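Local coordinates for protein GP37 (PDB 5FT0) that probably inhibits the bacterial ribonuclease RNase E and so blocks the RNA degradosome of the host during phage infection, at residues Leu83-Asp87 with Asn88-Ala92; Asp137-Ser140 with Asp141-Lys145; Phe163-Lys167 with Lys168-Asn172. All coordinates share one frame; numbering follows the deposited sequence.

Contact 1. Residues Leu83-Asp87 with Asn88-Ala92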
ATOM      1  N   LEU A  83      -7.610  22.881   5.889  1.00 28.47           N
ATOM      2  CA  LEU A  83      -8.051  23.175   7.249  1.00 26.50           C
ATOM      3  C   LEU A  83      -7.179  22.473   8.279  1.00 31.18           C
ATOM      4  O   LEU A  83      -6.997  22.987   9.387  1.00 27.70           O
ATOM      5  CB  LEU A  83      -9.512  22.764   7.435  1.00 23.98           C
ATOM      6  CG  LEU A  83     -10.544  23.556   6.640  1.00 28.79           C
ATOM      7  CD1 LEU A  83     -11.941  22.975   6.847  1.00 30.01           C
ATOM      8  CD2 LEU A  83     -10.497  25.025   7.035  1.00 25.83           C
ATOM      9  N   LYS A  84      -6.638  21.302   7.930  1.00 27.30           N
ATOM     10  CA  LYS A  84      -5.757  20.566   8.828  1.00 28.83           C
ATOM     11  C   LYS A  84      -4.540  21.379   9.242  1.00 33.02           C
ATOM     12  O   LYS A  84      -3.961  21.110  10.300  1.00 32.96           O
ATOM     13  CB  LYS A  84      -5.290  19.271   8.162  1.00 35.14           C
ATOM     14  CG  LYS A  84      -6.269  18.122   8.267  1.00 47.97           C
ATOM     15  CD  LYS A  84      -5.857  16.992   7.339  1.00 50.94           C
ATOM     16  CE  LYS A  84      -6.083  17.383   5.888  1.00 52.96           C
ATOM     17  NZ  LYS A  84      -5.304  16.537   4.945  1.00 47.42           N
ATOM     18  N   TYR A  85      -4.137  22.356   8.435  1.00 29.45           N
ATOM     19  CA  TYR A  85      -2.938  23.138   8.696  1.00 32.60           C
ATOM     20  C   TYR A  85      -3.231  24.480   9.351  1.00 32.37           C
ATOM     21  O   TYR A  85      -2.295  25.240   9.620  1.00 38.50           O
ATOM     22  CB  TYR A  85      -2.159  23.338   7.394  1.00 34.23           C
ATOM     23  CG  TYR A  85      -1.880  22.031   6.685  1.00 39.80           C
ATOM     24  CD1 TYR A  85      -1.127  21.038   7.299  1.00 38.41           C
ATOM     25  CD2 TYR A  85      -2.383  21.783   5.415  1.00 36.39           C
ATOM     26  CE1 TYR A  85      -0.873  19.835   6.663  1.00 40.83           C
ATOM     27  CE2 TYR A  85      -2.134  20.583   4.771  1.00 36.53           C
ATOM     28  CZ  TYR A  85      -1.377  19.614   5.400  1.00 45.73           C
ATOM     29  OH  TYR A  85      -1.124  18.420   4.766  1.00 49.18           O
ATOM     30  N   VAL A  86      -4.503  24.789   9.612  1.00 31.37           N
ATOM     31  CA  VAL A  86      -4.838  25.951  10.422  1.00 26.71           C
ATOM     32  C   VAL A  86      -4.231  25.774  11.805  1.00 34.21           C
ATOM     33  O   VAL A  86      -4.360  24.707  12.419  1.00 31.73           O
ATOM     34  CB  VAL A  86      -6.362  26.133  10.485  1.00 25.09           C
ATOM     35  CG1 VAL A  86      -6.743  27.144  11.552  1.00 27.83           C
ATOM     36  CG2 VAL A  86      -6.899  26.571   9.125  1.00 29.18           C
ATOM     37  N   ASP A  87      -3.562  26.825  12.297  1.00 34.34           N
ATOM     38  CA  ASP A  87      -2.797  26.778  13.541  1.00 36.18           C
ATOM     39  C   ASP A  87      -3.500  26.007  14.655  1.00 32.40           C
ATOM     40  O   ASP A  87      -3.006  24.975  15.121  1.00 32.50           O
ATOM     41  CB  ASP A  87      -2.489  28.202  14.015  1.00 30.94           C
ATOM     42  CG  ASP A  87      -1.442  28.892  13.166  1.00 38.40           C
ATOM     43  OD1 ASP A  87      -0.667  28.194  12.483  1.00 40.99           O
ATOM     44  OD2 ASP A  87      -1.391  30.140  13.189  1.00 52.12           O
ATOM     45  N   ASN A  88      -4.665  26.496  15.086  1.00 25.64           N
ATOM     46  CA  ASN A  88      -5.343  25.892  16.227  1.00 30.99           C
ATOM     47  C   ASN A  88      -5.871  24.494  15.929  1.00 33.01           C
ATOM     48  O   ASN A  88      -6.021  23.693  16.857  1.00 36.79           O
ATOM     49  CB  ASN A  88      -6.485  26.794  16.697  1.00 41.32           C
ATOM     50  CG  ASN A  88      -5.985  28.078  17.338  1.00 42.83           C
ATOM     51  OD1 ASN A  88      -4.855  28.140  17.819  1.00 47.46           O
ATOM     52  ND2 ASN A  88      -6.827  29.104  17.355  1.00 41.87           N
ATOM     53  N   LEU A  89      -6.161  24.183  14.664  1.00 31.24           N
ATOM     54  CA  LEU A  89      -6.600  22.833  14.326  1.00 26.39           C
ATOM     55  C   LEU A  89      -5.417  21.881  14.232  1.00 26.75           C
ATOM     56  O   LEU A  89      -5.496  20.735  14.687  1.00 25.03           O
ATOM     57  CB  LEU A  89      -7.384  22.850  13.012  1.00 24.77           C
ATOM     58  CG  LEU A  89      -8.577  23.811  12.974  1.00 28.12           C
ATOM     59  CD1 LEU A  89      -9.354  23.657  11.676  1.00 24.91           C
ATOM     60  CD2 LEU A  89      -9.481  23.597  14.178  1.00 26.82           C
ATOM     61  N   TYR A  90      -4.315  22.344  13.640  1.00 26.77           N
ATOM     62  CA  TYR A  90      -3.095  21.547  13.606  1.00 32.64           C
ATOM     63  C   TYR A  90      -2.579  21.279  15.015  1.00 37.56           C
ATOM     64  O   TYR A  90      -2.138  20.164  15.322  1.00 31.98           O
ATOM     65  CB  TYR A  90      -2.040  22.269  12.768  1.00 33.14           C
ATOM     66  CG  TYR A  90      -0.742  21.517  12.577  1.00 42.02           C
ATOM     67  CD1 TYR A  90      -0.609  20.570  11.570  1.00 44.33           C
ATOM     68  CD2 TYR A  90       0.360  21.775  13.383  1.00 40.09           C
ATOM     69  CE1 TYR A  90       0.580  19.886  11.382  1.00 48.34           C
ATOM     70  CE2 TYR A  90       1.556  21.098  13.201  1.00 43.36           C
ATOM     71  CZ  TYR A  90       1.658  20.155  12.199  1.00 49.78           C
ATOM     72  OH  TYR A  90       2.842  19.475  12.012  1.00 57.49           O
ATOM     73  N   LEU A  91      -2.637  22.289  15.888  1.00 30.72           N
ATOM     74  CA  LEU A  91      -2.181  22.112  17.264  1.00 33.89           C
ATOM     75  C   LEU A  91      -3.071  21.138  18.022  1.00 30.87           C
ATOM     76  O   LEU A  91      -2.578  20.304  18.789  1.00 32.95           O
ATOM     77  CB  LEU A  91      -2.134  23.462  17.982  1.00 28.06           C
ATOM     78  CG  LEU A  91      -0.972  24.376  17.593  1.00 38.34           C
ATOM     79  CD1 LEU A  91      -1.104  25.734  18.261  1.00 40.62           C
ATOM     80  CD2 LEU A  91       0.355  23.715  17.956  1.00 35.09           C
ATOM     81  N   ALA A  92      -4.389  21.228  17.823  1.00 29.94           N
ATOM     82  CA  ALA A  92      -5.300  20.318  18.509  1.00 29.74           C
ATOM     83  C   ALA A  92      -5.105  18.877  18.052  1.00 35.36           C
ATOM     84  O   ALA A  92      -5.310  17.945  18.838  1.00 34.57           O
ATOM     85  CB  ALA A  92      -6.747  20.756  18.291  1.00 27.63           C
TER
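L89 folds back from the first turn of its helix onto the residues just before it, L83 and V86. Its CB sits between two backbone carbonyls, 3.6 Å from L83 O and equally near V86 O. CG comes next and lies 4.1 Å from V86 CB. CD1 reaches farthest back. It rests 3.4 Å from L83 O and also meets V86 CB and L83 CB, all by apolar or C-H contact. The side chains of V86 and L89 lie side by side and point the same way. The torsion of L89 places CG anti to the carbonyl carbon (chi1 -55°), which turns the branch toward L83. The packing continues outward: L83 and V86 touch Y183 of helix 158-187, and L83 also touches F225 of strand 220-232.

Residues 83-86 form the short connection between helix 67-82 and helix 87-98, on whose first turns residues 87-92 lie. V86 is the N-cap residue; its carbonyl accepts the first helical bond. Y90 N donates to V86 O over 2.7 Å, almost straight at 177°. L91 N follows with a 2.8 Å bond to D87 O. Before the turn, V86 N bonds back to L83 O.

Y90 points its CB toward the connection. CB lies 3.3 Å from K84 O, and that oxygen sits at the edge of the Y90 ring, in its plane. CG of Y90 is anti to its own N (chi1 -177°), which swings the ring to this side. Y85 CD1 and Y90 CD1 approach to 4.3 Å, an apolar contact. The polar ends turn elsewhere. K84 NZ bonds to N108 OD1, and D87 OD2 is hydrogen-bonded to H22 ND1. The backbone of D87 also bonds to G20.

Contact 2. Residues Asp137-Ser140 with Asp141-Lys145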
ATOM      1  N   ASP A 137     -23.904  13.019   5.891  1.00 34.94           N
ATOM      2  CA  ASP A 137     -25.217  12.900   5.265  1.00 40.34           C
ATOM      3  C   ASP A 137     -25.145  12.312   3.863  1.00 45.23           C
ATOM      4  O   ASP A 137     -26.168  11.852   3.345  1.00 50.11           O
ATOM      5  CB  ASP A 137     -25.912  14.263   5.213  1.00 42.01           C
ATOM      6  CG  ASP A 137     -26.304  14.772   6.589  1.00 49.13           C
ATOM      7  OD1 ASP A 137     -26.389  13.950   7.526  1.00 54.12           O
ATOM      8  OD2 ASP A 137     -26.535  15.991   6.731  1.00 52.69           O
ATOM      9  N   ASP A 138     -23.967  12.305   3.241  1.00 40.57           N
ATOM     10  CA  ASP A 138     -23.813  11.770   1.896  1.00 39.38           C
ATOM     11  C   ASP A 138     -23.410  10.301   1.875  1.00 46.74           C
ATOM     12  O   ASP A 138     -23.390   9.698   0.796  1.00 44.92           O
ATOM     13  CB  ASP A 138     -22.781  12.593   1.115  1.00 43.51           C
ATOM     14  CG  ASP A 138     -23.163  14.060   1.012  1.00 51.01           C
ATOM     15  OD1 ASP A 138     -24.374  14.366   1.036  1.00 55.41           O
ATOM     16  OD2 ASP A 138     -22.251  14.907   0.899  1.00 46.36           O
ATOM     17  N   ILE A 139     -23.088   9.709   3.024  1.00 42.86           N
ATOM     18  CA  ILE A 139     -22.726   8.297   3.081  1.00 42.68           C
ATOM     19  C   ILE A 139     -23.585   7.589   4.119  1.00 41.10           C
ATOM     20  O   ILE A 139     -23.374   6.407   4.409  1.00 48.16           O
ATOM     21  CB  ILE A 139     -21.229   8.107   3.397  1.00 44.61           C
ATOM     22  CG1 ILE A 139     -20.869   8.813   4.706  1.00 40.00           C
ATOM     23  CG2 ILE A 139     -20.362   8.607   2.250  1.00 35.58           C
ATOM     24  CD1 ILE A 139     -19.448   8.551   5.169  1.00 42.48           C
ATOM     25  N   SER A 140     -24.562   8.306   4.681  1.00 38.19           N
ATOM     26  CA  SER A 140     -25.339   7.754   5.788  1.00 45.74           C
ATOM     27  C   SER A 140     -26.167   6.549   5.351  1.00 46.72           C
ATOM     28  O   SER A 140     -26.309   5.585   6.112  1.00 47.49           O
ATOM     29  CB  SER A 140     -26.234   8.835   6.396  1.00 38.69           C
ATOM     30  OG  SER A 140     -27.102   9.387   5.424  1.00 50.58           O
ATOM     31  N   ASP A 141     -26.720   6.581   4.135  1.00 50.42           N
ATOM     32  CA  ASP A 141     -27.481   5.436   3.637  1.00 50.30           C
ATOM     33  C   ASP A 141     -26.624   4.175   3.618  1.00 47.22           C
ATOM     34  O   ASP A 141     -27.059   3.108   4.066  1.00 45.61           O
ATOM     35  CB  ASP A 141     -28.031   5.733   2.242  1.00 51.66           C
ATOM     36  CG  ASP A 141     -29.142   6.765   2.258  1.00 65.66           C
ATOM     37  OD1 ASP A 141     -29.716   7.009   3.342  1.00 69.84           O
ATOM     38  OD2 ASP A 141     -29.441   7.332   1.187  1.00 77.93           O
ATOM     39  N   LYS A 142     -25.399   4.283   3.102  1.00 44.83           N
ATOM     40  CA  LYS A 142     -24.488   3.142   3.117  1.00 41.57           C
ATOM     41  C   LYS A 142     -24.138   2.737   4.544  1.00 47.85           C
ATOM     42  O   LYS A 142     -23.989   1.546   4.842  1.00 49.37           O
ATOM     43  CB  LYS A 142     -23.223   3.479   2.329  1.00 54.80           C
ATOM     44  CG  LYS A 142     -22.149   2.406   2.380  1.00 60.65           C
ATOM     45  CD  LYS A 142     -20.758   3.019   2.325  1.00 63.79           C
ATOM     46  CE  LYS A 142     -20.507   3.913   3.531  1.00 55.71           C
ATOM     47  NZ  LYS A 142     -19.151   4.525   3.495  1.00 53.15           N
ATOM     48  N   LEU A 143     -24.005   3.715   5.442  1.00 45.25           N
ATOM     49  CA  LEU A 143     -23.650   3.404   6.822  1.00 43.44           C
ATOM     50  C   LEU A 143     -24.807   2.734   7.555  1.00 45.60           C
ATOM     51  O   LEU A 143     -24.591   1.809   8.347  1.00 37.49           O
ATOM     52  CB  LEU A 143     -23.214   4.675   7.550  1.00 36.52           C
ATOM     53  CG  LEU A 143     -21.895   5.282   7.062  1.00 41.74           C
ATOM     54  CD1 LEU A 143     -21.589   6.588   7.787  1.00 33.51           C
ATOM     55  CD2 LEU A 143     -20.758   4.283   7.238  1.00 37.53           C
ATOM     56  N   ILE A 144     -26.038   3.185   7.305  1.00 44.88           N
ATOM     57  CA  ILE A 144     -27.192   2.598   7.980  1.00 43.81           C
ATOM     58  C   ILE A 144     -27.391   1.152   7.545  1.00 47.28           C
ATOM     59  O   ILE A 144     -27.647   0.271   8.374  1.00 52.57           O
ATOM     60  CB  ILE A 144     -28.452   3.445   7.723  1.00 43.82           C
ATOM     61  CG1 ILE A 144     -28.316   4.822   8.378  1.00 45.22           C
ATOM     62  CG2 ILE A 144     -29.693   2.726   8.236  1.00 45.87           C
ATOM     63  CD1 ILE A 144     -29.596   5.626   8.382  1.00 44.51           C
ATOM     64  N   LYS A 145     -27.263   0.880   6.243  1.00 46.15           N
ATOM     65  CA  LYS A 145     -27.482  -0.474   5.745  1.00 47.87           C
ATOM     66  C   LYS A 145     -26.450  -1.448   6.302  1.00 49.94           C
ATOM     67  O   LYS A 145     -26.788  -2.581   6.664  1.00 51.94           O
ATOM     68  CB  LYS A 145     -27.450  -0.484   4.217  1.00 45.49           C
TER
HETATM   69  O   HOH W   1     -26.673   8.808   2.298  1.00 53.51           O
HETATM   70  O   HOH W   2     -24.861   6.682   1.228  1.00 47.88           O
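S140 O accepts the shortest hydrogen bond here, 2.7 Å from I144 N, with an N-H...O angle of 157°. It belongs to the first turn of helix 140-146, which follows strand 122-132 after a loop and a short 3-10 turn. I139 stands at the N-cap position. Its carbonyl takes L143 N at 3.0 Å, and the donor lies in the carbonyl plane.

Two waters join the 3-10 turn to amides at the start of the helix. Water 1 accepts from D141 N at 2.9 Å and donates to D137 O. Water 2 accepts from K142 N at 3.1 Å and gives a weak bond to D138 O. Each water thus bridges an amide near the helix start to a carbonyl of the 3-10 segment.

The apolar part is small. The side chains of I139 and L143 cross at a slant, and both also touch Y210 of strand 206-217. I139 holds CG1 between its backbone N and carbonyl carbon (chi1 56°). From there CG1 meets L143 CD1 at 3.9 Å. S140, L143 and I144 touch Y201 of strand 197-202, so the helix packs against the larger sheet through this side. K142 bends at its second and third torsions and curls back over the start of the helix, bringing NZ to 4.1 Å from I139 CB.

Contact 3. Residues Phe163-Lys167 with Lys168-Asn172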
ATOM      1  N   PHE A 163     -15.356   6.448  26.480  1.00 47.36           N
ATOM      2  CA  PHE A 163     -15.772   5.198  25.858  1.00 50.26           C
ATOM      3  C   PHE A 163     -15.087   5.002  24.511  1.00 51.90           C
ATOM      4  O   PHE A 163     -14.655   3.892  24.181  1.00 53.68           O
ATOM      5  CB  PHE A 163     -17.294   5.178  25.708  1.00 47.69           C
ATOM      6  CG  PHE A 163     -17.810   4.097  24.797  1.00 50.98           C
ATOM      7  CD1 PHE A 163     -17.863   2.779  25.219  1.00 47.86           C
ATOM      8  CD2 PHE A 163     -18.263   4.407  23.524  1.00 49.05           C
ATOM      9  CE1 PHE A 163     -18.348   1.789  24.382  1.00 53.35           C
ATOM     10  CE2 PHE A 163     -18.750   3.421  22.683  1.00 54.63           C
ATOM     11  CZ  PHE A 163     -18.794   2.112  23.112  1.00 51.69           C
ATOM     12  N   LEU A 164     -14.950   6.078  23.733  1.00 49.26           N
ATOM     13  CA  LEU A 164     -14.454   5.951  22.366  1.00 48.69           C
ATOM     14  C   LEU A 164     -12.958   5.656  22.328  1.00 48.83           C
ATOM     15  O   LEU A 164     -12.518   4.735  21.631  1.00 51.66           O
ATOM     16  CB  LEU A 164     -14.762   7.224  21.576  1.00 46.20           C
ATOM     17  CG  LEU A 164     -16.106   7.307  20.853  1.00 48.33           C
ATOM     18  CD1 LEU A 164     -16.184   8.591  20.039  1.00 46.32           C
ATOM     19  CD2 LEU A 164     -16.314   6.091  19.965  1.00 49.09           C
ATOM     20  N   VAL A 165     -12.157   6.433  23.058  1.00 42.45           N
ATOM     21  CA  VAL A 165     -10.708   6.411  22.873  1.00 43.44           C
ATOM     22  C   VAL A 165      -9.976   6.225  24.197  1.00 52.20           C
ATOM     23  O   VAL A 165      -8.794   6.570  24.307  1.00 49.92           O
ATOM     24  CB  VAL A 165     -10.234   7.698  22.172  1.00 40.37           C
ATOM     25  CG1 VAL A 165     -10.839   7.808  20.783  1.00 33.75           C
ATOM     26  CG2 VAL A 165     -10.595   8.921  23.002  1.00 38.40           C
ATOM     27  N   ASP A 166     -10.674   5.676  25.199  1.00 52.12           N
ATOM     28  CA  ASP A 166     -10.221   5.478  26.581  1.00 54.55           C
ATOM     29  C   ASP A 166      -9.691   6.752  27.243  1.00 53.50           C
ATOM     30  O   ASP A 166      -9.518   7.787  26.591  1.00 51.92           O
ATOM     31  CB  ASP A 166      -9.198   4.324  26.673  1.00 54.30           C
ATOM     32  CG  ASP A 166      -7.843   4.643  26.052  1.00 58.45           C
ATOM     33  OD1 ASP A 166      -7.204   5.648  26.428  1.00 61.02           O
ATOM     34  OD2 ASP A 166      -7.412   3.865  25.172  1.00 56.59           O
ATOM     35  N   LYS A 167      -9.448   6.683  28.556  1.00 54.42           N
ATOM     36  CA  LYS A 167      -9.214   7.890  29.347  1.00 54.11           C
ATOM     37  C   LYS A 167      -7.905   8.595  29.013  1.00 52.97           C
ATOM     38  O   LYS A 167      -7.785   9.798  29.268  1.00 57.53           O
ATOM     39  CB  LYS A 167      -9.235   7.566  30.843  1.00 54.97           C
ATOM     40  CG  LYS A 167     -10.517   6.967  31.364  1.00 68.06           C
ATOM     41  CD  LYS A 167     -10.363   6.563  32.817  1.00 73.24           C
ATOM     42  CE  LYS A 167     -11.523   7.056  33.683  1.00 70.37           C
ATOM     43  NZ  LYS A 167     -12.820   6.420  33.340  1.00 69.08           N
ATOM     44  N   LYS A 168      -6.922   7.885  28.460  1.00 50.04           N
ATOM     45  CA  LYS A 168      -5.641   8.521  28.168  1.00 53.09           C
ATOM     46  C   LYS A 168      -5.773   9.591  27.092  1.00 59.50           C
ATOM     47  O   LYS A 168      -5.058  10.599  27.129  1.00 59.22           O
ATOM     48  CB  LYS A 168      -4.613   7.468  27.748  1.00 51.96           C
ATOM     49  CG  LYS A 168      -3.237   8.026  27.407  1.00 55.77           C
ATOM     50  CD  LYS A 168      -2.262   6.915  27.043  1.00 58.77           C
ATOM     51  CE  LYS A 168      -0.883   7.467  26.714  1.00 67.61           C
ATOM     52  NZ  LYS A 168       0.089   6.378  26.407  1.00 76.07           N
ATOM     53  N   ASN A 169      -6.690   9.402  26.144  1.00 56.27           N
ATOM     54  CA  ASN A 169      -6.827  10.287  24.998  1.00 50.64           C
ATOM     55  C   ASN A 169      -8.130  11.073  25.002  1.00 42.61           C
ATOM     56  O   ASN A 169      -8.322  11.922  24.127  1.00 45.30           O
ATOM     57  CB  ASN A 169      -6.735   9.476  23.699  1.00 46.93           C
ATOM     58  CG  ASN A 169      -5.614   8.459  23.723  1.00 50.51           C
ATOM     59  OD1 ASN A 169      -4.454   8.785  23.470  1.00 53.10           O
ATOM     60  ND2 ASN A 169      -5.960   7.210  24.026  1.00 47.90           N
ATOM     61  N   ALA A 170      -9.019  10.820  25.966  1.00 42.04           N
ATOM     62  CA  ALA A 170     -10.396  11.296  25.859  1.00 43.43           C
ATOM     63  C   ALA A 170     -10.473  12.817  25.789  1.00 49.98           C
ATOM     64  O   ALA A 170     -11.217  13.368  24.969  1.00 47.39           O
ATOM     65  CB  ALA A 170     -11.223  10.775  27.033  1.00 50.22           C
ATOM     66  N   ASN A 171      -9.717  13.514  26.638  1.00 45.89           N
ATOM     67  CA  ASN A 171      -9.830  14.968  26.674  1.00 50.91           C
ATOM     68  C   ASN A 171      -9.146  15.619  25.476  1.00 46.96           C
ATOM     69  O   ASN A 171      -9.647  16.616  24.943  1.00 47.68           O
ATOM     70  CB  ASN A 171      -9.258  15.514  27.982  1.00 49.98           C
ATOM     71  CG  ASN A 171      -9.534  16.997  28.161  1.00 56.15           C
ATOM     72  OD1 ASN A 171      -8.628  17.825  28.081  1.00 57.41           O
ATOM     73  ND2 ASN A 171     -10.797  17.339  28.391  1.00 47.89           N
ATOM     74  N   ASN A 172      -8.004  15.080  25.043  1.00 44.83           N
ATOM     75  CA  ASN A 172      -7.357  15.598  23.842  1.00 44.29           C
ATOM     76  C   ASN A 172      -8.249  15.424  22.620  1.00 42.53           C
ATOM     77  O   ASN A 172      -8.325  16.314  21.765  1.00 37.86           O
ATOM     78  CB  ASN A 172      -6.016  14.901  23.618  1.00 40.86           C
ATOM     79  CG  ASN A 172      -4.965  15.311  24.630  1.00 47.22           C
ATOM     80  OD1 ASN A 172      -4.961  16.442  25.114  1.00 51.01           O
ATOM     81  ND2 ASN A 172      -4.063  14.390  24.952  1.00 51.85           N
TER
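The amide of N169 and the carboxylate of D166 cross obliquely, their planes 50° apart. ND2 of the amide donates to V165 O over 2.9 Å, in a nearly straight bond. V165 O lies almost in the amide plane, and ND2 lies nearly in line with the V165 carbonyl. D166 OD1 stands 3.1 Å from the same ND2. On the carboxylate, OD1 receives K168 N at 3.0 Å on its anti lone pair, the one turned away from OD2. This bond is bent.

D166 CG sits between its backbone N and carbonyl carbon (chi1 70°). That turn brings the carboxylate round toward K168 N. OD1 also lies near K168 CB, while the rest of the K168 chain runs out extended.

These bonds span a sharp kink within helix 158-187. The axes of the short segments on its two sides make an angle of 101°. D166 has a positive phi, and the N atoms of K168, N171 and N172 lack the usual bond to the turn before. The side chains of D166 and N169 supply bonds in the break: one takes a backbone N-H, the other donates to a backbone oxygen. N169 N also donates to D166 O at 3.3 Å, from above the carbonyl plane. The other end of the amide is held too, since N169 OD1 accepts from N100 ND2. N100 is one of the residues at the potassium ion, as is Y103, which touches both V165 and N169.

V165 packs against the residues after the kink. Its CG2 lies 3.7 Å from A170 CA and also touches N169 CB. V165 reaches I229 of strand 220-232 as well. At the surface, K167 NZ forms a salt bridge with E162 OE1.

How the contacts relate
All three contacts are local turns of chain around a helix start or a helix break. Contact 3 is buried, contact 1 partly buried, and contact 2 lies at the surface. Contacts 1 and 3 both involve helix 158-187: it packs against the first and contains the third. Their centres are 20 Å apart, with the nearest atoms about 5 Å apart. Contacts 1 and 2 lie on opposite sides of the chain's centre. Each contact also touches a strand of the seven-stranded sheet. The chemistry differs with place: apolar packing in contact 1, waters bound to backbone in contact 2, and polar side chains bridging the kink in contact 3.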